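Long-range contact in type III effector HopA1 (Pseudomonas syringae pv. tomato str. DC3000, PDB 4RSX), which is a type III secreted effector, presumably delivered into plant cells during infection, whose molecular activity is not firmly established: residues I116-M130 against L176-V188. Sequence-based numbering, arbitrary orientation.
Sequences IGVQPQYATQLTRAM and LKQMSGIPLDAFV
Ile-182 lies alongside Tyr-122, the two side chains running in opposite directions, and sets its CD1 against the backbone of Leu-126, 3.6 Å from Leu-126 N; with CG1 anti to the carbonyl carbon (chi1 -63°), its other branch, CG2, is left beside the tyrosine ring at CG and CD1. That ring also takes Pro-183, whose CD lies 3.5 Å from Tyr-122 CE1, and the small methyl of Ala-186, 3.6 Å from Tyr-122 CD2. About one turn after Leu-126, Ala-129 is short enough to let the other helix close in: its CB meets Leu-176 CD1 at 3.6 Å and also touches Ser-180 CB. Leu-176 forks, CD1 going to Ala-129 and Leu-126, CD2 meeting Ile-116 tip to tip.

In the alpha/beta fold of this C-terminal portion of HopA1, the 123-130 and 176-180 portions of helices 123-136 and 166-180 lie at 113° to each other beside the antiparallel sheet; Ile-116 ends strand 111-116, and Leu-126 also packs on Ala-158 of strand 158-162. Past the strand, Val-118 and Phe-187 form a single beta bridge. Val-188 N donates to Gly-117 O (2.8 Å), and Gln-119 N to Ala-186 O (2.9 Å). Val-118 CG1 makes a CH-pi contact with one face of Phe-187, while Lys-177 CE covers the opposite face and sends NZ on to Ser-199 and Lys-200.

Behind Ile-182, Ser-180 OG accepts from Ile-182 N (3.1 Å) in an ST turn, around Gly-181, whose positive phi suits a residue without a side chain. Ser-180 O receives a weak bond from Gln-125 NE2, and a water links it to Gln-125 O.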
ATOM      1  N   ILE A 116      -0.020  -5.931   0.961  1.00 12.77           N
ATOM      2  CA  ILE A 116       0.395  -7.293   1.275  1.00 14.69           C
ATOM      3  C   ILE A 116       1.758  -7.334   1.980  1.00 16.75           C
ATOM      4  O   ILE A 116       2.723  -6.705   1.526  1.00 14.09           O
ATOM      5  CB  ILE A 116       0.445  -8.157   0.008  1.00 15.79           C
ATOM      6  CG1 ILE A 116      -0.865  -8.007  -0.777  1.00 14.13           C
ATOM      7  CG2 ILE A 116       0.733  -9.614   0.356  1.00 14.77           C
ATOM      8  CD1 ILE A 116      -0.660  -7.440  -2.174  1.00 13.51           C
ATOM      9  N   GLY A 117       1.831  -8.079   3.084  1.00 10.29           N
ATOM     10  CA  GLY A 117       3.049  -8.167   3.867  1.00  6.07           C
ATOM     11  C   GLY A 117       3.544  -9.595   3.965  1.00 10.94           C
ATOM     12  O   GLY A 117       2.891 -10.435   4.583  1.00  9.72           O
ATOM     13  N   VAL A 118       4.678  -9.877   3.326  1.00 12.80           N
ATOM     14  CA  VAL A 118       5.328 -11.185   3.454  1.00 13.41           C
ATOM     15  C   VAL A 118       6.770 -11.010   3.892  1.00 14.59           C
ATOM     16  O   VAL A 118       7.342  -9.913   3.776  1.00 11.05           O
ATOM     17  CB  VAL A 118       5.328 -11.997   2.133  1.00 14.41           C
ATOM     18  CG1 VAL A 118       3.923 -12.355   1.710  1.00 13.98           C
ATOM     19  CG2 VAL A 118       6.075 -11.239   1.008  1.00 12.08           C
ATOM     20  N   GLN A 119       7.359 -12.087   4.402  1.00 16.15           N
ATOM     21  CA  GLN A 119       8.775 -12.071   4.714  1.00 14.33           C
ATOM     22  C   GLN A 119       9.535 -11.920   3.397  1.00 12.37           C
ATOM     23  O   GLN A 119       9.182 -12.546   2.398  1.00 12.87           O
ATOM     24  CB  GLN A 119       9.171 -13.339   5.472  1.00 16.49           C
ATOM     25  CG  GLN A 119       8.551 -13.405   6.867  1.00 15.94           C
ATOM     26  CD  GLN A 119       9.069 -14.568   7.701  1.00 26.20           C
ATOM     27  OE1 GLN A 119       8.348 -15.115   8.546  1.00 32.40           O
ATOM     28  NE2 GLN A 119      10.324 -14.937   7.487  1.00 19.05           N
ATOM     29  N   PRO A 120      10.561 -11.053   3.395  1.00 16.34           N
ATOM     30  CA  PRO A 120      11.297 -10.574   2.214  1.00 15.11           C
ATOM     31  C   PRO A 120      11.837 -11.719   1.377  1.00 15.53           C
ATOM     32  O   PRO A 120      12.006 -11.575   0.163  1.00 14.95           O
ATOM     33  CB  PRO A 120      12.470  -9.795   2.826  1.00 16.19           C
ATOM     34  CG  PRO A 120      11.997  -9.381   4.174  1.00 19.62           C
ATOM     35  CD  PRO A 120      11.120 -10.512   4.651  1.00 13.77           C
ATOM     36  N   GLN A 121      12.095 -12.852   2.023  1.00 12.76           N
ATOM     37  CA  GLN A 121      12.522 -14.064   1.327  1.00 13.20           C
ATOM     38  C   GLN A 121      11.441 -14.570   0.375  1.00 12.58           C
ATOM     39  O   GLN A 121      11.715 -15.379  -0.515  1.00 12.60           O
ATOM     40  CB  GLN A 121      12.903 -15.160   2.338  1.00 11.81           C
ATOM     41  CG  GLN A 121      14.099 -14.831   3.249  1.00 11.01           C
ATOM     42  CD  GLN A 121      13.786 -13.791   4.332  1.00 13.86           C
ATOM     43  OE1 GLN A 121      12.623 -13.552   4.674  1.00 15.22           O
ATOM     44  NE2 GLN A 121      14.832 -13.156   4.862  1.00 13.34           N
ATOM     45  N   TYR A 122      10.206 -14.102   0.559  1.00 14.19           N
ATOM     46  CA  TYR A 122       9.119 -14.508  -0.330  1.00 10.94           C
ATOM     47  C   TYR A 122       8.657 -13.414  -1.282  1.00 11.55           C
ATOM     48  O   TYR A 122       7.677 -13.597  -1.993  1.00 12.42           O
ATOM     49  CB  TYR A 122       7.941 -15.050   0.481  1.00 11.47           C
ATOM     50  CG  TYR A 122       8.224 -16.424   1.012  1.00 14.58           C
ATOM     51  CD1 TYR A 122       8.063 -17.549   0.204  1.00 22.11           C
ATOM     52  CD2 TYR A 122       8.698 -16.603   2.298  1.00 16.24           C
ATOM     53  CE1 TYR A 122       8.348 -18.817   0.676  1.00 19.95           C
ATOM     54  CE2 TYR A 122       8.975 -17.868   2.782  1.00 17.99           C
ATOM     55  CZ  TYR A 122       8.801 -18.966   1.967  1.00 18.96           C
ATOM     56  OH  TYR A 122       9.089 -20.222   2.450  1.00 23.73           O
ATOM     57  N   ALA A 123       9.357 -12.282  -1.305  1.00 10.75           N
ATOM     58  CA  ALA A 123       8.936 -11.161  -2.156  1.00 11.10           C
ATOM     59  C   ALA A 123       8.806 -11.544  -3.627  1.00 13.44           C
ATOM     60  O   ALA A 123       7.818 -11.193  -4.286  1.00 15.17           O
ATOM     61  CB  ALA A 123       9.864  -9.977  -1.988  1.00  7.46           C
ATOM     62  N   THR A 124       9.788 -12.281  -4.137  1.00 12.67           N
ATOM     63  CA  THR A 124       9.794 -12.690  -5.534  1.00 11.57           C
ATOM     64  C   THR A 124       8.568 -13.540  -5.861  1.00 12.16           C
ATOM     65  O   THR A 124       7.874 -13.298  -6.854  1.00 15.21           O
ATOM     66  CB  THR A 124      11.101 -13.441  -5.876  1.00 14.79           C
ATOM     67  OG1 THR A 124      12.204 -12.534  -5.763  1.00 14.09           O
ATOM     68  CG2 THR A 124      11.069 -13.974  -7.283  1.00 16.39           C
ATOM     69  N   GLN A 125       8.304 -14.534  -5.025  1.00 18.04           N
ATOM     70  CA  GLN A 125       7.112 -15.360  -5.175  1.00 22.13           C
ATOM     71  C   GLN A 125       5.842 -14.512  -5.163  1.00 16.99           C
ATOM     72  O   GLN A 125       4.946 -14.721  -5.986  1.00 16.14           O
ATOM     73  CB  GLN A 125       7.034 -16.411  -4.060  1.00 20.74           C
ATOM     74  CG  GLN A 125       7.892 -17.639  -4.279  1.00 31.39           C
ATOM     75  CD  GLN A 125       7.413 -18.834  -3.462  1.00 32.85           C
ATOM     76  OE1 GLN A 125       8.184 -19.446  -2.723  1.00 43.85           O
ATOM     77  NE2 GLN A 125       6.139 -19.179  -3.609  1.00 28.96           N
ATOM     78  N   LEU A 126       5.749 -13.574  -4.223  1.00 13.26           N
ATOM     79  CA  LEU A 126       4.565 -12.713  -4.159  1.00 13.88           C
ATOM     80  C   LEU A 126       4.421 -11.922  -5.453  1.00 15.89           C
ATOM     81  O   LEU A 126       3.310 -11.802  -5.997  1.00 14.84           O
ATOM     82  CB  LEU A 126       4.644 -11.756  -2.968  1.00 12.64           C
ATOM     83  CG  LEU A 126       3.538 -10.699  -2.875  1.00  9.02           C
ATOM     84  CD1 LEU A 126       2.185 -11.373  -2.815  1.00 11.34           C
ATOM     85  CD2 LEU A 126       3.735  -9.826  -1.651  1.00  6.54           C
ATOM     86  N   THR A 127       5.545 -11.406  -5.957  1.00 13.80           N
ATOM     87  CA  THR A 127       5.510 -10.552  -7.143  1.00 15.84           C
ATOM     88  C   THR A 127       4.966 -11.335  -8.340  1.00 16.63           C
ATOM     89  O   THR A 127       4.151 -10.823  -9.113  1.00 13.69           O
ATOM     90  CB  THR A 127       6.897  -9.956  -7.449  1.00 16.40           C
ATOM     91  OG1 THR A 127       7.270  -9.086  -6.374  1.00 18.28           O
ATOM     92  CG2 THR A 127       6.869  -9.144  -8.739  1.00 13.00           C
ATOM     93  N   ARG A 128       5.399 -12.586  -8.460  1.00 14.11           N
ATOM     94  CA  ARG A 128       4.898 -13.488  -9.490  1.00 16.71           C
ATOM     95  C   ARG A 128       3.393 -13.680  -9.367  1.00 17.35           C
ATOM     96  O   ARG A 128       2.671 -13.623 -10.360  1.00 16.35           O
ATOM     97  CB  ARG A 128       5.582 -14.855  -9.368  1.00 17.50           C
ATOM     98  CG  ARG A 128       7.075 -14.853  -9.684  1.00 24.64           C
ATOM     99  CD  ARG A 128       7.586 -16.284  -9.910  1.00 29.51           C
ATOM    100  NE  ARG A 128       9.045 -16.341  -9.899  1.00 40.47           N
ATOM    101  CZ  ARG A 128       9.800 -16.464 -10.989  1.00 50.06           C
ATOM    102  NH1 ARG A 128       9.230 -16.557 -12.189  1.00 39.24           N
ATOM    103  NH2 ARG A 128      11.128 -16.501 -10.879  1.00 48.58           N
ATOM    104  N   ALA A 129       2.930 -13.945  -8.147  1.00 10.85           N
ATOM    105  CA  ALA A 129       1.507 -14.120  -7.905  1.00 13.15           C
ATOM    106  C   ALA A 129       0.730 -12.840  -8.228  1.00 13.28           C
ATOM    107  O   ALA A 129      -0.382 -12.902  -8.750  1.00 11.86           O
ATOM    108  CB  ALA A 129       1.260 -14.557  -6.468  1.00 11.11           C
ATOM    109  N   MET A 130       1.309 -11.681  -7.912  1.00 15.04           N
ATOM    110  CA  MET A 130       0.647 -10.407  -8.203  1.00 15.41           C
ATOM    111  C   MET A 130       0.491 -10.215  -9.708  1.00 13.85           C
ATOM    112  O   MET A 130      -0.573  -9.810 -10.179  1.00 14.44           O
ATOM    113  CB  MET A 130       1.415  -9.231  -7.585  1.00 11.19           C
ATOM    114  CG  MET A 130       1.277  -9.158  -6.068  1.00 12.94           C
ATOM    115  SD  MET A 130       2.404  -7.952  -5.330  1.00 13.12           S
ATOM    116  CE  MET A 130       1.653  -6.441  -5.946  1.00  9.15           C
ATOM    117  N   LEU A 176      -5.149 -14.549  -3.835  1.00 29.67           N
ATOM    118  CA  LEU A 176      -3.701 -14.360  -3.838  1.00 29.64           C
ATOM    119  C   LEU A 176      -3.016 -15.374  -2.916  1.00 31.22           C
ATOM    120  O   LEU A 176      -2.038 -16.015  -3.306  1.00 33.48           O
ATOM    121  CB  LEU A 176      -3.352 -12.915  -3.446  1.00 28.51           C
ATOM    122  CG  LEU A 176      -1.903 -12.452  -3.287  1.00 29.71           C
ATOM    123  CD1 LEU A 176      -1.108 -12.624  -4.579  1.00 28.90           C
ATOM    124  CD2 LEU A 176      -1.883 -10.993  -2.871  1.00 24.63           C
ATOM    125  N   LYS A 177      -3.551 -15.548  -1.711  1.00 26.33           N
ATOM    126  CA  LYS A 177      -2.962 -16.473  -0.754  1.00 24.80           C
ATOM    127  C   LYS A 177      -2.992 -17.921  -1.236  1.00 30.17           C
ATOM    128  O   LYS A 177      -1.987 -18.625  -1.131  1.00 37.32           O
ATOM    129  CB  LYS A 177      -3.635 -16.348   0.624  1.00 23.87           C
ATOM    130  CG  LYS A 177      -3.067 -15.226   1.496  1.00 21.10           C
ATOM    131  CD  LYS A 177      -3.587 -15.279   2.939  1.00 17.50           C
ATOM    132  CE  LYS A 177      -2.778 -14.335   3.811  1.00 18.34           C
ATOM    133  NZ  LYS A 177      -3.351 -14.080   5.175  1.00 16.53           N
ATOM    134  N   GLN A 178      -4.131 -18.369  -1.765  1.00 31.94           N
ATOM    135  CA  GLN A 178      -4.252 -19.769  -2.178  1.00 33.82           C
ATOM    136  C   GLN A 178      -3.445 -20.113  -3.440  1.00 35.90           C
ATOM    137  O   GLN A 178      -3.037 -21.260  -3.619  1.00 39.53           O
ATOM    138  CB  GLN A 178      -5.722 -20.205  -2.300  1.00 36.31           C
ATOM    139  CG  GLN A 178      -6.587 -19.333  -3.196  1.00 47.08           C
ATOM    140  CD  GLN A 178      -8.011 -19.863  -3.339  1.00 57.29           C
ATOM    141  OE1 GLN A 178      -8.221 -20.971  -3.842  1.00 69.65           O
ATOM    142  NE2 GLN A 178      -8.998 -19.069  -2.902  1.00 48.39           N
ATOM    143  N   MET A 179      -3.184 -19.114  -4.281  1.00 33.47           N
ATOM    144  CA  MET A 179      -2.471 -19.316  -5.545  1.00 28.24           C
ATOM    145  C   MET A 179      -0.957 -19.040  -5.472  1.00 32.64           C
ATOM    146  O   MET A 179      -0.210 -19.480  -6.348  1.00 28.04           O
ATOM    147  CB  MET A 179      -3.059 -18.400  -6.616  1.00 30.40           C
ATOM    148  CG  MET A 179      -2.242 -17.122  -6.792  1.00 29.43           C
ATOM    149  SD  MET A 179      -3.170 -15.714  -7.400  1.00 43.67           S
ATOM    150  CE  MET A 179      -3.091 -15.958  -9.178  1.00 32.06           C
ATOM    151  N   SER A 180      -0.508 -18.298  -4.459  1.00 24.70           N
ATOM    152  CA  SER A 180       0.867 -17.794  -4.449  1.00 22.36           C
ATOM    153  C   SER A 180       1.895 -18.883  -4.153  1.00 27.42           C
ATOM    154  O   SER A 180       3.063 -18.762  -4.537  1.00 25.22           O
ATOM    155  CB  SER A 180       1.029 -16.654  -3.442  1.00 19.72           C
ATOM    156  OG  SER A 180       0.936 -17.126  -2.107  1.00 22.68           O
ATOM    157  N   GLY A 181       1.468 -19.939  -3.463  1.00 26.72           N
ATOM    158  CA  GLY A 181       2.387 -20.984  -3.048  1.00 25.74           C
ATOM    159  C   GLY A 181       3.231 -20.561  -1.855  1.00 30.73           C
ATOM    160  O   GLY A 181       4.121 -21.299  -1.417  1.00 27.25           O
ATOM    161  N   ILE A 182       2.955 -19.370  -1.328  1.00 20.03           N
ATOM    162  CA  ILE A 182       3.675 -18.868  -0.168  1.00 18.47           C
ATOM    163  C   ILE A 182       3.062 -19.453   1.100  1.00 19.62           C
ATOM    164  O   ILE A 182       1.847 -19.405   1.280  1.00 20.51           O
ATOM    165  CB  ILE A 182       3.625 -17.337  -0.117  1.00 15.29           C
ATOM    166  CG1 ILE A 182       4.316 -16.744  -1.342  1.00 16.22           C
ATOM    167  CG2 ILE A 182       4.259 -16.801   1.158  1.00 13.53           C
ATOM    168  CD1 ILE A 182       4.127 -15.256  -1.443  1.00 12.27           C
ATOM    169  N   PRO A 183       3.904 -20.013   1.988  1.00 22.23           N
ATOM    170  CA  PRO A 183       3.352 -20.619   3.208  1.00 19.72           C
ATOM    171  C   PRO A 183       2.660 -19.586   4.085  1.00 20.77           C
ATOM    172  O   PRO A 183       3.146 -18.463   4.219  1.00 20.06           O
ATOM    173  CB  PRO A 183       4.584 -21.181   3.928  1.00 23.40           C
ATOM    174  CG  PRO A 183       5.786 -20.468   3.319  1.00 26.85           C
ATOM    175  CD  PRO A 183       5.374 -20.134   1.899  1.00 23.51           C
ATOM    176  N   LEU A 184       1.548 -19.972   4.692  1.00 23.29           N
ATOM    177  CA  LEU A 184       0.747 -19.039   5.472  1.00 21.03           C
ATOM    178  C   LEU A 184       1.509 -18.398   6.623  1.00 22.58           C
ATOM    179  O   LEU A 184       1.250 -17.243   6.980  1.00 21.96           O
ATOM    180  CB  LEU A 184      -0.519 -19.731   5.980  1.00 25.99           C
ATOM    181  CG  LEU A 184      -1.464 -20.183   4.865  1.00 29.10           C
ATOM    182  CD1 LEU A 184      -2.666 -20.936   5.425  1.00 26.71           C
ATOM    183  CD2 LEU A 184      -1.920 -18.992   4.016  1.00 24.42           C
ATOM    184  N   ASP A 185       2.456 -19.136   7.196  1.00 31.55           N
ATOM    185  CA  ASP A 185       3.278 -18.599   8.277  1.00 25.36           C
ATOM    186  C   ASP A 185       4.251 -17.520   7.777  1.00 24.20           C
ATOM    187  O   ASP A 185       4.821 -16.775   8.576  1.00 25.86           O
ATOM    188  CB  ASP A 185       4.021 -19.723   9.042  1.00 32.02           C
ATOM    189  CG  ASP A 185       5.165 -20.379   8.220  1.00 49.91           C
ATOM    190  OD1 ASP A 185       6.219 -19.724   7.989  1.00 42.33           O
ATOM    191  OD2 ASP A 185       5.029 -21.575   7.838  1.00 54.92           O
ATOM    192  N   ALA A 186       4.434 -17.425   6.460  1.00 19.51           N
ATOM    193  CA  ALA A 186       5.397 -16.468   5.921  1.00 20.79           C
ATOM    194  C   ALA A 186       4.787 -15.085   5.681  1.00 20.94           C
ATOM    195  O   ALA A 186       5.507 -14.134   5.335  1.00 16.62           O
ATOM    196  CB  ALA A 186       6.053 -17.007   4.649  1.00 20.96           C
ATOM    197  N   PHE A 187       3.469 -14.973   5.842  1.00 16.72           N
ATOM    198  CA  PHE A 187       2.824 -13.664   5.823  1.00 15.57           C
ATOM    199  C   PHE A 187       3.108 -12.960   7.146  1.00 19.86           C
ATOM    200  O   PHE A 187       3.213 -13.605   8.195  1.00 19.47           O
ATOM    201  CB  PHE A 187       1.324 -13.804   5.553  1.00 14.66           C
ATOM    202  CG  PHE A 187       1.011 -14.172   4.124  1.00 15.84           C
ATOM    203  CD1 PHE A 187       1.104 -15.491   3.694  1.00 15.60           C
ATOM    204  CD2 PHE A 187       0.650 -13.192   3.200  1.00 13.47           C
ATOM    205  CE1 PHE A 187       0.833 -15.836   2.369  1.00 14.73           C
ATOM    206  CE2 PHE A 187       0.372 -13.527   1.878  1.00 12.47           C
ATOM    207  CZ  PHE A 187       0.467 -14.856   1.462  1.00 14.08           C
ATOM    208  N   VAL A 188       3.267 -11.643   7.091  1.00 15.49           N
ATOM    209  CA  VAL A 188       3.728 -10.879   8.244  1.00 16.06           C
ATOM    210  C   VAL A 188       2.551 -10.270   9.006  1.00 20.38           C
ATOM    211  O   VAL A 188       1.746  -9.543   8.422  1.00 17.60           O
ATOM    212  CB  VAL A 188       4.671  -9.748   7.784  1.00 18.11           C
ATOM    213  CG1 VAL A 188       5.010  -8.806   8.941  1.00 18.40           C
ATOM    214  CG2 VAL A 188       5.943 -10.336   7.173  1.00 13.79           C
TER
HETATM  215  O   HOH W   1       5.745 -13.924   9.180  1.00 25.42           O
HETATM  216  O   HOH W   2       3.948 -17.273  -6.890  1.00 22.14           O